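Local coordinates for protein class I phosphodiesterase PDEB1 (Leishmania major, PDB 2R8Q) that is a class I phosphodiesterase with an all-helical catalytic domain that holds a zinc and a magnesium ion, at residues Pro55-Leu66 / Phe102-His113; Asn85-Arg93 / Val135-Asp143. One frame throughout, in Å; residues are numbered along the deposited sequence.

Interaction 1: residues Pro55-Leu66 / Phe102-His113; sequences PMDAAAGVVYNL and FYHVVDVCQTLH. With ZN (zinc ion), chain C.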
loop_
_atom_site.group_PDB
_atom_site.type_symbol
_atom_site.label_atom_id
_atom_site.label_comp_id
_atom_site.label_asym_id
_atom_site.label_seq_id
_atom_site.Cartn_x
_atom_site.Cartn_y
_atom_site.Cartn_z
ATOM N N PRO A 55 -25.055 -17.087 -6.869
ATOM C CA PRO A 55 -24.856 -16.683 -5.474
ATOM C C PRO A 55 -24.076 -15.391 -5.245
ATOM O O PRO A 55 -24.361 -14.660 -4.298
ATOM C CB PRO A 55 -24.196 -17.916 -4.852
ATOM C CG PRO A 55 -23.426 -18.498 -5.994
ATOM C CD PRO A 55 -24.398 -18.378 -7.146
ATOM N N MET A 56 -23.094 -15.103 -6.096
ATOM C CA MET A 56 -22.332 -13.866 -5.938
ATOM C C MET A 56 -23.211 -12.664 -6.267
ATOM O O MET A 56 -23.080 -11.606 -5.647
ATOM C CB MET A 56 -21.097 -13.874 -6.835
ATOM C CG MET A 56 -19.944 -14.697 -6.284
ATOM S SD MET A 56 -19.223 -13.907 -4.819
ATOM C CE MET A 56 -18.124 -15.191 -4.234
ATOM N N ASP A 57 -24.099 -12.820 -7.245
ATOM C CA ASP A 57 -25.004 -11.732 -7.607
ATOM C C ASP A 57 -26.041 -11.560 -6.499
ATOM O O ASP A 57 -26.389 -10.439 -6.123
ATOM C CB ASP A 57 -25.718 -12.022 -8.937
ATOM C CG ASP A 57 -24.798 -11.915 -10.138
ATOM O OD1 ASP A 57 -23.823 -11.139 -10.090
ATOM O OD2 ASP A 57 -25.067 -12.598 -11.151
ATOM N N ALA A 58 -26.535 -12.676 -5.970
ATOM C CA ALA A 58 -27.518 -12.622 -4.896
ATOM C C ALA A 58 -26.913 -11.957 -3.654
ATOM O O ALA A 58 -27.566 -11.156 -2.995
ATOM C CB ALA A 58 -28.008 -14.034 -4.566
ATOM N N ALA A 59 -25.666 -12.291 -3.339
ATOM C CA ALA A 59 -24.999 -11.703 -2.178
ATOM C C ALA A 59 -24.836 -10.193 -2.355
ATOM O O ALA A 59 -25.004 -9.426 -1.409
ATOM C CB ALA A 59 -23.639 -12.361 -1.971
ATOM N N ALA A 60 -24.497 -9.773 -3.567
ATOM C CA ALA A 60 -24.341 -8.351 -3.858
ATOM C C ALA A 60 -25.707 -7.683 -3.706
ATOM O O ALA A 60 -25.812 -6.539 -3.261
ATOM C CB ALA A 60 -23.825 -8.167 -5.275
ATOM N N GLY A 61 -26.751 -8.416 -4.081
ATOM C CA GLY A 61 -28.103 -7.894 -3.981
ATOM C C GLY A 61 -28.544 -7.718 -2.542
ATOM O O GLY A 61 -29.308 -6.806 -2.226
ATOM N N VAL A 62 -28.073 -8.599 -1.664
ATOM C CA VAL A 62 -28.410 -8.514 -0.254
ATOM C C VAL A 62 -27.901 -7.187 0.293
ATOM O O VAL A 62 -28.648 -6.433 0.917
ATOM C CB VAL A 62 -27.770 -9.678 0.544
ATOM C CG1 VAL A 62 -27.938 -9.458 2.038
ATOM C CG2 VAL A 62 -28.414 -10.997 0.126
ATOM N N VAL A 63 -26.631 -6.886 0.041
ATOM C CA VAL A 63 -26.072 -5.639 0.542
ATOM C C VAL A 63 -26.654 -4.404 -0.136
ATOM O O VAL A 63 -26.856 -3.387 0.523
ATOM C CB VAL A 63 -24.527 -5.615 0.427
ATOM C CG1 VAL A 63 -23.927 -6.635 1.380
ATOM C CG2 VAL A 63 -24.098 -5.897 -0.987
ATOM N N TYR A 64 -26.926 -4.473 -1.438
ATOM C CA TYR A 64 -27.496 -3.307 -2.107
ATOM C C TYR A 64 -28.872 -2.993 -1.535
ATOM O O TYR A 64 -29.192 -1.835 -1.262
ATOM C CB TYR A 64 -27.609 -3.522 -3.621
ATOM C CG TYR A 64 -28.264 -2.344 -4.319
ATOM C CD1 TYR A 64 -29.652 -2.272 -4.461
ATOM C CD2 TYR A 64 -27.505 -1.256 -4.748
ATOM C CE1 TYR A 64 -30.266 -1.142 -5.004
ATOM C CE2 TYR A 64 -28.109 -0.120 -5.292
ATOM C CZ TYR A 64 -29.487 -0.069 -5.413
ATOM O OH TYR A 64 -30.088 1.065 -5.916
ATOM N N ASN A 65 -29.683 -4.027 -1.348
ATOM C CA ASN A 65 -31.027 -3.850 -0.809
ATOM C C ASN A 65 -30.968 -3.311 0.619
ATOM O O ASN A 65 -31.633 -2.329 0.958
ATOM C CB ASN A 65 -31.773 -5.185 -0.814
ATOM C CG ASN A 65 -33.231 -5.036 -0.434
ATOM O OD1 ASN A 65 -34.082 -4.767 -1.286
ATOM N ND2 ASN A 65 -33.528 -5.193 0.850
ATOM N N LEU A 66 -30.158 -3.956 1.451
ATOM C CA LEU A 66 -30.030 -3.554 2.843
ATOM C C LEU A 66 -29.543 -2.117 2.993
ATOM O O LEU A 66 -30.137 -1.334 3.733
ATOM C CB LEU A 66 -29.075 -4.496 3.582
ATOM C CG LEU A 66 -28.879 -4.207 5.073
ATOM C CD1 LEU A 66 -30.190 -4.409 5.823
ATOM C CD2 LEU A 66 -27.807 -5.134 5.630
ATOM N N PHE A 102 -15.995 -12.803 -0.600
ATOM C CA PHE A 102 -17.035 -11.783 -0.584
ATOM C C PHE A 102 -18.159 -12.068 0.418
ATOM O O PHE A 102 -18.693 -11.147 1.029
ATOM C CB PHE A 102 -17.604 -11.615 -1.999
ATOM C CG PHE A 102 -18.597 -10.491 -2.142
ATOM C CD1 PHE A 102 -18.242 -9.177 -1.837
ATOM C CD2 PHE A 102 -19.881 -10.745 -2.620
ATOM C CE1 PHE A 102 -19.148 -8.130 -2.009
ATOM C CE2 PHE A 102 -20.799 -9.706 -2.797
ATOM C CZ PHE A 102 -20.434 -8.398 -2.493
ATOM N N TYR A 103 -18.519 -13.334 0.602
ATOM C CA TYR A 103 -19.594 -13.661 1.536
ATOM C C TYR A 103 -19.296 -13.253 2.973
ATOM O O TYR A 103 -20.211 -12.910 3.723
ATOM C CB TYR A 103 -19.916 -15.152 1.470
ATOM C CG TYR A 103 -20.283 -15.609 0.079
ATOM C CD1 TYR A 103 -19.500 -16.545 -0.595
ATOM C CD2 TYR A 103 -21.402 -15.089 -0.575
ATOM C CE1 TYR A 103 -19.824 -16.959 -1.885
ATOM C CE2 TYR A 103 -21.731 -15.494 -1.869
ATOM C CZ TYR A 103 -20.939 -16.427 -2.517
ATOM O OH TYR A 103 -21.247 -16.840 -3.796
ATOM N N HIS A 104 -18.027 -13.292 3.365
ATOM C CA HIS A 104 -17.665 -12.889 4.719
ATOM C C HIS A 104 -17.942 -11.407 4.945
ATOM O O HIS A 104 -18.464 -11.029 5.991
ATOM C CB HIS A 104 -16.180 -13.163 4.998
ATOM C CG HIS A 104 -15.646 -12.447 6.204
ATOM N ND1 HIS A 104 -16.082 -12.713 7.487
ATOM C CD2 HIS A 104 -14.692 -11.494 6.323
ATOM C CE1 HIS A 104 -15.413 -11.958 8.343
ATOM N NE2 HIS A 104 -14.563 -11.209 7.662
ATOM N N VAL A 105 -17.601 -10.557 3.976
ATOM C CA VAL A 105 -17.832 -9.129 4.187
ATOM C C VAL A 105 -19.307 -8.764 4.058
ATOM O O VAL A 105 -19.771 -7.826 4.699
ATOM C CB VAL A 105 -16.948 -8.238 3.261
ATOM C CG1 VAL A 105 -15.473 -8.549 3.522
ATOM C CG2 VAL A 105 -17.290 -8.448 1.793
ATOM N N VAL A 106 -20.049 -9.517 3.250
ATOM C CA VAL A 106 -21.481 -9.280 3.122
ATOM C C VAL A 106 -22.069 -9.619 4.495
ATOM O O VAL A 106 -22.923 -8.901 5.021
ATOM C CB VAL A 106 -22.101 -10.197 2.038
ATOM C CG1 VAL A 106 -23.628 -10.190 2.142
ATOM C CG2 VAL A 106 -21.660 -9.716 0.659
ATOM N N ASP A 107 -21.591 -10.714 5.081
ATOM C CA ASP A 107 -22.050 -11.125 6.403
ATOM C C ASP A 107 -21.718 -10.078 7.469
ATOM O O ASP A 107 -22.561 -9.746 8.295
ATOM C CB ASP A 107 -21.422 -12.468 6.787
ATOM C CG ASP A 107 -21.747 -12.880 8.208
ATOM O OD1 ASP A 107 -22.943 -12.884 8.572
ATOM O OD2 ASP A 107 -20.804 -13.210 8.962
ATOM N N VAL A 108 -20.495 -9.553 7.462
ATOM C CA VAL A 108 -20.127 -8.555 8.461
ATOM C C VAL A 108 -20.982 -7.298 8.302
ATOM O O VAL A 108 -21.413 -6.708 9.289
ATOM C CB VAL A 108 -18.618 -8.203 8.372
ATOM C CG1 VAL A 108 -18.282 -7.039 9.297
ATOM C CG2 VAL A 108 -17.791 -9.419 8.768
ATOM N N CYS A 109 -21.242 -6.906 7.057
ATOM C CA CYS A 109 -22.060 -5.726 6.789
ATOM C C CYS A 109 -23.472 -5.927 7.343
ATOM O O CYS A 109 -23.985 -5.089 8.084
ATOM C CB CYS A 109 -22.109 -5.467 5.280
ATOM S SG CYS A 109 -23.068 -4.014 4.774
ATOM N N GLN A 110 -24.087 -7.052 6.995
ATOM C CA GLN A 110 -25.440 -7.360 7.453
ATOM C C GLN A 110 -25.502 -7.470 8.976
ATOM O O GLN A 110 -26.453 -6.999 9.615
ATOM C CB GLN A 110 -25.907 -8.668 6.802
ATOM C CG GLN A 110 -27.390 -9.009 6.975
ATOM C CD GLN A 110 -27.706 -9.697 8.292
ATOM O OE1 GLN A 110 -26.931 -10.524 8.776
ATOM N NE2 GLN A 110 -28.862 -9.376 8.867
ATOM N N THR A 111 -24.476 -8.081 9.558
ATOM C CA THR A 111 -24.408 -8.257 11.003
ATOM C C THR A 111 -24.306 -6.903 11.708
ATOM O O THR A 111 -24.963 -6.669 12.728
ATOM C CB THR A 111 -23.201 -9.132 11.385
ATOM O OG1 THR A 111 -23.348 -10.429 10.793
ATOM C CG2 THR A 111 -23.095 -9.274 12.892
ATOM N N LEU A 112 -23.491 -6.004 11.165
ATOM C CA LEU A 112 -23.350 -4.687 11.771
ATOM C C LEU A 112 -24.675 -3.940 11.731
ATOM O O LEU A 112 -24.996 -3.190 12.653
ATOM C CB LEU A 112 -22.261 -3.879 11.060
ATOM C CG LEU A 112 -20.840 -4.355 11.364
ATOM C CD1 LEU A 112 -19.846 -3.591 10.505
ATOM C CD2 LEU A 112 -20.539 -4.152 12.842
ATOM N N HIS A 113 -25.448 -4.141 10.668
ATOM C CA HIS A 113 -26.739 -3.478 10.579
ATOM C C HIS A 113 -27.578 -3.962 11.760
ATOM O O HIS A 113 -28.216 -3.157 12.436
ATOM C CB HIS A 113 -27.432 -3.804 9.251
ATOM C CG HIS A 113 -28.721 -3.067 9.042
ATOM N ND1 HIS A 113 -29.881 -3.391 9.712
ATOM C CD2 HIS A 113 -29.030 -2.019 8.242
ATOM C CE1 HIS A 113 -30.849 -2.576 9.333
ATOM N NE2 HIS A 113 -30.359 -1.733 8.440
HETATM ZN ZN ZN C . -12.944 -9.927 8.412
HETATM O O HOH W 1 -11.183 -9.165 9.397
HETATM O O HOH W 2 -11.950 -11.806 9.263
#
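Leu66 lays its CD1 methyl over the middle of the His113 ring, 3.7 Å from the centroid and 13° off the ring normal, a CH-pi contact. CG stands anti to the backbone N of Leu66 (chi1 -178°), which carries the fork onto helix 102-113, with CD1 over the imidazole face and Leu66 CD2 against Gln110 CA (3.7 Å). At the other end the bump comes from the opposite helix. The Tyr103 ring enters the hollow formed by Pro55, Met56 and Ala59; Met56 bends at chi2 and brings CE to 3.4 Å from Tyr103 CE1, Ala59 CB lies at the ring edge, and Tyr103 OH ends 3.3 Å from Pro55 CB. Met56 SD also approaches the Phe102 ring, so the thioether makes Met-aromatic contacts with both rings, oblique to each. Phe102 packs against the small Ala59 and Ala60, its edge meeting Ala60 N. Midway, Val63 and Val106 cross at about a right angle, their CG1 methyls 3.6 Å apart. No hydrogen bond links the segments, whose axes run nearly parallel (22°) and 9.9 Å apart. Gln110 NE2 is hydrogen-bonded to Phe38 O and Ser40 O. From the same helix His104 NE2 binds zinc at 2.2 Å, with His140, Asp141 and Asp254 completing the protein ligands, the His/Asp metal site characteristic of HD-type phosphodiesterases.

Interaction 2: residues Asn85-Arg93 / Val135-Asp143; sequences NFILQCRRR and VTALVHDLD. With ZN (zinc ion), chain C; MG (magnesium ion), chain D.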
loop_
_atom_site.group_PDB
_atom_site.type_symbol
_atom_site.label_atom_id
_atom_site.label_comp_id
_atom_site.label_asym_id
_atom_site.label_seq_id
_atom_site.Cartn_x
_atom_site.Cartn_y
_atom_site.Cartn_z
ATOM N N ASN A 85 -22.162 0.139 -8.001
ATOM C CA ASN A 85 -20.826 0.026 -8.580
ATOM C C ASN A 85 -19.811 -0.243 -7.473
ATOM O O ASN A 85 -18.902 -1.053 -7.641
ATOM C CB ASN A 85 -20.420 1.303 -9.319
ATOM C CG ASN A 85 -21.096 1.440 -10.671
ATOM O OD1 ASN A 85 -21.529 0.452 -11.271
ATOM N ND2 ASN A 85 -21.170 2.674 -11.168
ATOM N N PHE A 86 -19.964 0.449 -6.347
ATOM C CA PHE A 86 -19.051 0.267 -5.216
ATOM C C PHE A 86 -19.092 -1.185 -4.737
ATOM O O PHE A 86 -18.054 -1.822 -4.560
ATOM C CB PHE A 86 -19.437 1.208 -4.071
ATOM C CG PHE A 86 -18.664 0.976 -2.801
ATOM C CD1 PHE A 86 -17.340 1.400 -2.690
ATOM C CD2 PHE A 86 -19.259 0.335 -1.721
ATOM C CE1 PHE A 86 -16.624 1.188 -1.516
ATOM C CE2 PHE A 86 -18.551 0.117 -0.539
ATOM C CZ PHE A 86 -17.234 0.545 -0.440
ATOM N N ILE A 87 -20.295 -1.712 -4.540
ATOM C CA ILE A 87 -20.446 -3.092 -4.091
ATOM C C ILE A 87 -19.760 -4.046 -5.074
ATOM O O ILE A 87 -19.041 -4.958 -4.667
ATOM C CB ILE A 87 -21.938 -3.459 -3.961
ATOM C CG1 ILE A 87 -22.571 -2.626 -2.845
ATOM C CG2 ILE A 87 -22.096 -4.951 -3.682
ATOM C CD1 ILE A 87 -24.087 -2.714 -2.790
ATOM N N LEU A 88 -19.957 -3.820 -6.370
ATOM C CA LEU A 88 -19.352 -4.688 -7.378
ATOM C C LEU A 88 -17.841 -4.519 -7.498
ATOM O O LEU A 88 -17.138 -5.474 -7.820
ATOM C CB LEU A 88 -20.017 -4.462 -8.740
ATOM C CG LEU A 88 -21.481 -4.910 -8.802
ATOM C CD1 LEU A 88 -22.086 -4.507 -10.136
ATOM C CD2 LEU A 88 -21.559 -6.424 -8.611
ATOM N N GLN A 89 -17.340 -3.310 -7.250
ATOM C CA GLN A 89 -15.901 -3.082 -7.309
ATOM C C GLN A 89 -15.265 -3.799 -6.120
ATOM O O GLN A 89 -14.156 -4.325 -6.222
ATOM C CB GLN A 89 -15.581 -1.583 -7.271
ATOM C CG GLN A 89 -15.908 -0.845 -8.577
ATOM C CD GLN A 89 -14.944 -1.172 -9.713
ATOM O OE1 GLN A 89 -14.106 -2.068 -9.602
ATOM N NE2 GLN A 89 -15.067 -0.439 -10.820
ATOM N N CYS A 90 -15.970 -3.825 -4.991
ATOM C CA CYS A 90 -15.463 -4.529 -3.814
ATOM C C CYS A 90 -15.451 -6.032 -4.106
ATOM O O CYS A 90 -14.453 -6.719 -3.876
ATOM C CB CYS A 90 -16.349 -4.259 -2.590
ATOM S SG CYS A 90 -16.152 -2.627 -1.812
ATOM N N ARG A 91 -16.564 -6.537 -4.628
ATOM C CA ARG A 91 -16.686 -7.956 -4.932
ATOM C C ARG A 91 -15.551 -8.459 -5.822
ATOM O O ARG A 91 -15.018 -9.552 -5.612
ATOM C CB ARG A 91 -18.039 -8.227 -5.599
ATOM C CG ARG A 91 -18.366 -9.705 -5.742
ATOM C CD ARG A 91 -19.726 -9.921 -6.385
ATOM N NE ARG A 91 -19.727 -9.564 -7.801
ATOM C CZ ARG A 91 -20.777 -9.708 -8.603
ATOM N NH1 ARG A 91 -21.913 -10.198 -8.129
ATOM N NH2 ARG A 91 -20.685 -9.379 -9.887
ATOM N N ARG A 92 -15.182 -7.653 -6.815
ATOM C CA ARG A 92 -14.118 -8.014 -7.748
ATOM C C ARG A 92 -12.774 -8.243 -7.074
ATOM O O ARG A 92 -11.921 -8.956 -7.603
ATOM C CB ARG A 92 -13.919 -6.910 -8.787
ATOM C CG ARG A 92 -14.998 -6.778 -9.827
ATOM C CD ARG A 92 -14.662 -5.613 -10.745
ATOM N NE ARG A 92 -15.583 -5.507 -11.869
ATOM C CZ ARG A 92 -15.503 -4.571 -12.810
ATOM N NH1 ARG A 92 -14.543 -3.658 -12.758
ATOM N NH2 ARG A 92 -16.377 -4.553 -13.806
ATOM N N ARG A 93 -12.583 -7.630 -5.912
ATOM C CA ARG A 93 -11.311 -7.736 -5.220
ATOM C C ARG A 93 -11.209 -8.807 -4.140
ATOM O O ARG A 93 -10.202 -8.887 -3.431
ATOM C CB ARG A 93 -10.919 -6.356 -4.686
ATOM C CG ARG A 93 -10.610 -5.385 -5.833
ATOM C CD ARG A 93 -10.398 -3.962 -5.353
ATOM N NE ARG A 93 -9.970 -3.066 -6.429
ATOM C CZ ARG A 93 -10.726 -2.684 -7.458
ATOM N NH1 ARG A 93 -11.977 -3.115 -7.583
ATOM N NH2 ARG A 93 -10.227 -1.853 -8.364
ATOM N N VAL A 135 -20.385 0.794 5.192
ATOM C CA VAL A 135 -19.594 0.814 3.970
ATOM C C VAL A 135 -18.246 0.150 4.240
ATOM O O VAL A 135 -17.757 -0.641 3.434
ATOM C CB VAL A 135 -19.360 2.269 3.492
ATOM C CG1 VAL A 135 -18.266 2.313 2.427
ATOM C CG2 VAL A 135 -20.660 2.842 2.947
ATOM N N THR A 136 -17.655 0.470 5.388
ATOM C CA THR A 136 -16.360 -0.083 5.767
ATOM C C THR A 136 -16.382 -1.608 5.823
ATOM O O THR A 136 -15.405 -2.265 5.464
ATOM C CB THR A 136 -15.907 0.475 7.132
ATOM O OG1 THR A 136 -15.769 1.897 7.030
ATOM C CG2 THR A 136 -14.566 -0.118 7.543
ATOM N N ALA A 137 -17.495 -2.177 6.269
ATOM C CA ALA A 137 -17.593 -3.627 6.338
ATOM C C ALA A 137 -17.259 -4.277 4.990
ATOM O O ALA A 137 -16.606 -5.313 4.940
ATOM C CB ALA A 137 -18.998 -4.036 6.786
ATOM N N LEU A 138 -17.690 -3.655 3.895
ATOM C CA LEU A 138 -17.454 -4.216 2.570
ATOM C C LEU A 138 -16.013 -4.151 2.068
ATOM O O LEU A 138 -15.629 -4.926 1.193
ATOM C CB LEU A 138 -18.385 -3.546 1.547
ATOM C CG LEU A 138 -19.881 -3.738 1.814
ATOM C CD1 LEU A 138 -20.696 -2.911 0.825
ATOM C CD2 LEU A 138 -20.236 -5.217 1.700
ATOM N N VAL A 139 -15.211 -3.244 2.618
ATOM C CA VAL A 139 -13.827 -3.107 2.179
ATOM C C VAL A 139 -12.816 -3.646 3.183
ATOM O O VAL A 139 -11.633 -3.730 2.873
ATOM C CB VAL A 139 -13.441 -1.619 1.944
ATOM C CG1 VAL A 139 -14.432 -0.952 1.000
ATOM C CG2 VAL A 139 -13.388 -0.880 3.276
ATOM N N HIS A 140 -13.279 -4.040 4.365
ATOM C CA HIS A 140 -12.353 -4.444 5.420
ATOM C C HIS A 140 -11.411 -5.631 5.229
ATOM O O HIS A 140 -10.455 -5.765 5.991
ATOM C CB HIS A 140 -13.100 -4.559 6.762
ATOM C CG HIS A 140 -13.569 -5.939 7.093
ATOM N ND1 HIS A 140 -14.738 -6.473 6.593
ATOM C CD2 HIS A 140 -13.025 -6.896 7.880
ATOM C CE1 HIS A 140 -14.892 -7.699 7.058
ATOM N NE2 HIS A 140 -13.867 -7.980 7.842
ATOM N N ASP A 141 -11.654 -6.470 4.224
ATOM C CA ASP A 141 -10.782 -7.619 3.956
ATOM C C ASP A 141 -10.367 -7.715 2.482
ATOM O O ASP A 141 -9.931 -8.772 2.026
ATOM C CB ASP A 141 -11.462 -8.936 4.359
ATOM C CG ASP A 141 -11.209 -9.305 5.801
ATOM O OD1 ASP A 141 -10.085 -9.055 6.278
ATOM O OD2 ASP A 141 -12.124 -9.861 6.448
ATOM N N LEU A 142 -10.481 -6.613 1.749
ATOM C CA LEU A 142 -10.145 -6.613 0.320
ATOM C C LEU A 142 -8.853 -7.331 -0.074
ATOM O O LEU A 142 -7.789 -7.063 0.469
ATOM C CB LEU A 142 -10.088 -5.176 -0.208
ATOM C CG LEU A 142 -11.406 -4.399 -0.305
ATOM C CD1 LEU A 142 -11.114 -2.910 -0.477
ATOM C CD2 LEU A 142 -12.234 -4.919 -1.471
ATOM N N ASP A 143 -8.975 -8.239 -1.038
ATOM C CA ASP A 143 -7.844 -8.992 -1.580
ATOM C C ASP A 143 -7.122 -9.893 -0.579
ATOM O O ASP A 143 -5.922 -10.150 -0.707
ATOM C CB ASP A 143 -6.865 -8.016 -2.248
ATOM C CG ASP A 143 -5.813 -8.714 -3.097
ATOM O OD1 ASP A 143 -6.167 -9.636 -3.863
ATOM O OD2 ASP A 143 -4.628 -8.322 -3.009
HETATM ZN ZN ZN C . -12.944 -9.927 8.412
HETATM MG MG MG D . -9.296 -9.045 8.295
HETATM O O HOH W 3 -8.046 -9.315 -5.808
HETATM O O HOH W 1 -11.183 -9.165 9.397
HETATM O O HOH W 2 -11.950 -11.806 9.263
HETATM O O HOH W 4 -7.300 -9.025 7.330
HETATM O O HOH W 5 -8.245 -8.672 10.185
HETATM O O HOH W 6 -9.024 -11.231 8.549
#
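With chi1 at 173°, the Phe86 ring swings away from its own amide nitrogen and across to Val135, Leu138 and Val139, whose CG1 stands anti to the carbonyl carbon. Phe86 CZ lies 3.5 Å from Val135 CG1, and Val139, crossing Phe86 at about a right angle, brings CG1 to the same carbon. Cys90 SG rests over one face of the Phe86 ring, near its rim, and reaches Val139 CG1 at 3.7 Å. Leu138 CD1 touches both Phe86 and Ile87, while Leu142 CD2 touches Arg93 CB at 3.8 Å. Beyond both helices, Asp143 N makes a weak bond to Arg93 O (2.8 Å, 122°), and a water bridges that carbonyl to Asp143 OD1, which also forms a salt bridge with Arg95 NE; His175 holds the carboxylate too. Arg93 NH1 turns back to Gln89 O and OE1, both in its guanidinium plane, and its NH2 pairs with Glu182. Within the type I turn Val139-Leu142, His140 ND1 donates almost straight (174°) to Ala137 O, fixing the ring as NE2 binds zinc; Asp141 bridges zinc through OD2 and magnesium through OD1. Around this pair, helix 55-68 packs on Ile87, helix 102-118 on His140, and helix 171-184 on Phe86, Arg93 and Asp143.

Overall arrangement
Followed from the N terminus, the chain reaches helix 55-68, the first of the four helices joined here. Interaction 1 joins helix 55-68 to helix 102-118 and closes a loop that contains helices 72-75 and 80-92; interaction 2 joins helix 80-92 to helix 127-139 and closes a loop that contains helix 102-118. The segments therefore alternate, and the two loops cross. Their centres lie 10 Å apart, and a salt bridge ties them directly, Asp57 OD1 to Arg91 NH1 at 2.9 Å. At the metal end they converge again: 102-113 and 135-143 both supply zinc ligands, so the crossing links the helices of the N-terminal part to the metal centre.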